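Local atomic coordinates of neural-cadherin (Drosophila melanogaster, PDB entry 3UBG), a protein that mediates calcium-dependent, preferentially homophilic adhesion between cells through a long ectodomain of tandem cadherin repeats. Residues Y143-D148 against L179-E184. Sequence-based numbering, arbitrary orientation.
Sequences YFIVRD and LYVKAE
Tyr180 faces two residues at once, because a classic beta bulge at Val146 and Arg147 interrupts the antiparallel pairing of 143-148 with 179-184. Tyr180 O takes the Val146 N-H, with N at 2.7 Å and the bond nearly straight at 169°, and a weak second bond from Arg147 N. Tyr180 N in turn donates to Arg147 O (2.8 Å), and beyond the bulge Phe144 and Lys182 form a hydrogen-bonded pair through both N-H and C=O groups. On the face shared by Phe144, Lys182, Arg147 and Tyr180, the CB atoms of Tyr180 and Arg147 meet at 3.6 Å, the Tyr180 ring obliquely set against Arg147 CB. The extra bulge residue, Val146, lays CG1 across the Lys182 chain, reaching CG at 3.7 Å. Phe144 has CG anti to its carbonyl carbon (chi1 -59°), which swings CE2 to 3.4 Å from Glu184 OE1; ring and carboxylate planes stand 63° apart. Glu184 OE2 takes Lys182 NZ on its anti lone pair in a salt bridge of 2.9 Å, while Gln186 NE2 donates to Glu184 OE1. Shortening Glu184 to alanine is likely to leave the Lys182 ammonium without this salt-bridge mate and Phe144 CE2 without its carboxylate neighbour. Across the other face Ile145 CG2 approaches Leu179 CD2 (4.1 Å), and Tyr143 CD1 rests near Ala183 CB. The apolar side chains of this face look into the core of the beta-sandwich, the second of three cadherin domains in this fragment, where Leu130 of strand 126-133 and Val156 of strand 154-156 meet them and Tyr143 OH is hydrogen-bonded to Ala132 N. Strand 141-148 lies at one border of its four-stranded sheet, and strand 176-185 joins it to strand 195-207, beyond which runs strand 113-117.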
loop_
_atom_site.group_PDB
_atom_site.type_symbol
_atom_site.label_atom_id
_atom_site.label_comp_id
_atom_site.label_asym_id
_atom_site.label_seq_id
_atom_site.Cartn_x
_atom_site.Cartn_y
_atom_site.Cartn_z
ATOM N N TYR A 143 -15.778 -9.070 -6.493
ATOM C CA TYR A 143 -15.073 -10.002 -5.624
ATOM C C TYR A 143 -15.304 -11.459 -6.054
ATOM O O TYR A 143 -16.411 -11.826 -6.445
ATOM C CB TYR A 143 -15.508 -9.786 -4.172
ATOM C CG TYR A 143 -15.228 -8.403 -3.630
ATOM C CD1 TYR A 143 -13.966 -8.067 -3.143
ATOM C CD2 TYR A 143 -16.227 -7.437 -3.576
ATOM C CE1 TYR A 143 -13.697 -6.798 -2.631
ATOM C CE2 TYR A 143 -15.977 -6.174 -3.064
ATOM C CZ TYR A 143 -14.699 -5.848 -2.599
ATOM O OH TYR A 143 -14.425 -4.586 -2.086
ATOM N N PHE A 144 -14.259 -12.281 -5.987
ATOM C CA PHE A 144 -14.334 -13.673 -6.435
ATOM C C PHE A 144 -13.475 -14.636 -5.616
ATOM O O PHE A 144 -12.345 -14.314 -5.210
ATOM C CB PHE A 144 -13.889 -13.806 -7.894
ATOM C CG PHE A 144 -14.698 -12.999 -8.852
ATOM C CD1 PHE A 144 -15.944 -13.435 -9.265
ATOM C CD2 PHE A 144 -14.213 -11.804 -9.350
ATOM C CE1 PHE A 144 -16.704 -12.685 -10.151
ATOM C CE2 PHE A 144 -14.964 -11.051 -10.244
ATOM C CZ PHE A 144 -16.211 -11.487 -10.640
ATOM N N ILE A 145 -14.012 -15.832 -5.399
ATOM C CA ILE A 145 -13.193 -16.976 -5.029
ATOM C C ILE A 145 -12.637 -17.584 -6.314
ATOM O O ILE A 145 -13.393 -17.825 -7.258
ATOM C CB ILE A 145 -14.032 -18.037 -4.326
ATOM C CG1 ILE A 145 -14.546 -17.501 -2.985
ATOM C CG2 ILE A 145 -13.233 -19.314 -4.149
ATOM C CD1 ILE A 145 -15.712 -18.279 -2.436
ATOM N N VAL A 146 -11.327 -17.823 -6.369
ATOM C CA VAL A 146 -10.734 -18.449 -7.547
ATOM C C VAL A 146 -10.259 -19.896 -7.319
ATOM O O VAL A 146 -10.306 -20.734 -8.230
ATOM C CB VAL A 146 -9.604 -17.579 -8.160
ATOM C CG1 VAL A 146 -10.144 -16.204 -8.518
ATOM C CG2 VAL A 146 -8.411 -17.483 -7.223
ATOM N N ARG A 147 -9.786 -20.174 -6.110
ATOM C CA ARG A 147 -9.511 -21.540 -5.682
ATOM C C ARG A 147 -10.327 -21.800 -4.419
ATOM O O ARG A 147 -10.186 -21.078 -3.437
ATOM C CB ARG A 147 -8.016 -21.761 -5.397
ATOM C CG ARG A 147 -7.128 -22.074 -6.627
ATOM C CD ARG A 147 -5.774 -22.729 -6.231
ATOM N NE ARG A 147 -5.880 -24.186 -6.138
ATOM C CZ ARG A 147 -5.120 -24.979 -5.373
ATOM N NH1 ARG A 147 -4.162 -24.477 -4.593
ATOM N NH2 ARG A 147 -5.329 -26.297 -5.380
ATOM N N ASP A 148 -11.182 -22.820 -4.454
ATOM C CA ASP A 148 -11.929 -23.242 -3.276
ATOM C C ASP A 148 -11.407 -24.572 -2.761
ATOM O O ASP A 148 -11.750 -25.616 -3.294
ATOM C CB ASP A 148 -13.415 -23.378 -3.609
ATOM C CG ASP A 148 -14.240 -23.871 -2.425
ATOM O OD1 ASP A 148 -13.685 -24.018 -1.313
ATOM O OD2 ASP A 148 -15.456 -24.099 -2.607
ATOM N N LEU A 179 -9.528 -20.584 1.144
ATOM C CA LEU A 179 -9.990 -20.028 -0.128
ATOM C C LEU A 179 -8.945 -19.094 -0.719
ATOM O O LEU A 179 -8.207 -18.421 0.002
ATOM C CB LEU A 179 -11.292 -19.235 0.037
ATOM C CG LEU A 179 -12.524 -19.924 0.635
ATOM C CD1 LEU A 179 -13.537 -18.878 1.132
ATOM C CD2 LEU A 179 -13.160 -20.891 -0.352
ATOM N N TYR A 180 -8.893 -19.038 -2.037
ATOM C CA TYR A 180 -8.059 -18.048 -2.701
ATOM C C TYR A 180 -8.963 -17.058 -3.380
ATOM O O TYR A 180 -9.820 -17.440 -4.181
ATOM C CB TYR A 180 -7.123 -18.705 -3.720
ATOM C CG TYR A 180 -5.941 -19.327 -3.069
ATOM C CD1 TYR A 180 -6.003 -20.621 -2.568
ATOM C CD2 TYR A 180 -4.762 -18.620 -2.932
ATOM C CE1 TYR A 180 -4.907 -21.197 -1.956
ATOM C CE2 TYR A 180 -3.661 -19.177 -2.324
ATOM C CZ TYR A 180 -3.737 -20.469 -1.834
ATOM O OH TYR A 180 -2.634 -21.018 -1.220
ATOM N N VAL A 181 -8.778 -15.785 -3.055
ATOM C CA VAL A 181 -9.699 -14.758 -3.525
ATOM C C VAL A 181 -8.998 -13.685 -4.335
ATOM O O VAL A 181 -7.790 -13.530 -4.282
ATOM C CB VAL A 181 -10.416 -14.071 -2.360
ATOM C CG1 VAL A 181 -11.311 -15.072 -1.622
ATOM C CG2 VAL A 181 -9.398 -13.393 -1.416
ATOM N N LYS A 182 -9.779 -12.927 -5.078
ATOM C CA LYS A 182 -9.242 -11.782 -5.772
ATOM C C LYS A 182 -10.348 -10.754 -6.015
ATOM O O LYS A 182 -11.541 -11.072 -5.912
ATOM C CB LYS A 182 -8.607 -12.219 -7.091
ATOM C CG LYS A 182 -9.596 -12.588 -8.158
ATOM C CD LYS A 182 -8.943 -12.490 -9.533
ATOM C CE LYS A 182 -9.960 -12.699 -10.658
ATOM N NZ LYS A 182 -9.309 -12.566 -12.004
ATOM N N ALA A 183 -9.956 -9.517 -6.310
ATOM C CA ALA A 183 -10.924 -8.538 -6.776
ATOM C C ALA A 183 -10.548 -8.087 -8.181
ATOM O O ALA A 183 -9.377 -8.082 -8.552
ATOM C CB ALA A 183 -11.036 -7.351 -5.811
ATOM N N GLU A 184 -11.558 -7.743 -8.970
ATOM C CA GLU A 184 -11.342 -7.192 -10.292
ATOM C C GLU A 184 -11.946 -5.809 -10.376
ATOM O O GLU A 184 -12.972 -5.542 -9.765
ATOM C CB GLU A 184 -12.022 -8.047 -11.349
ATOM C CG GLU A 184 -11.410 -9.402 -11.585
ATOM C CD GLU A 184 -12.195 -10.177 -12.617
ATOM O OE1 GLU A 184 -13.336 -9.751 -12.927
ATOM O OE2 GLU A 184 -11.677 -11.202 -13.111
#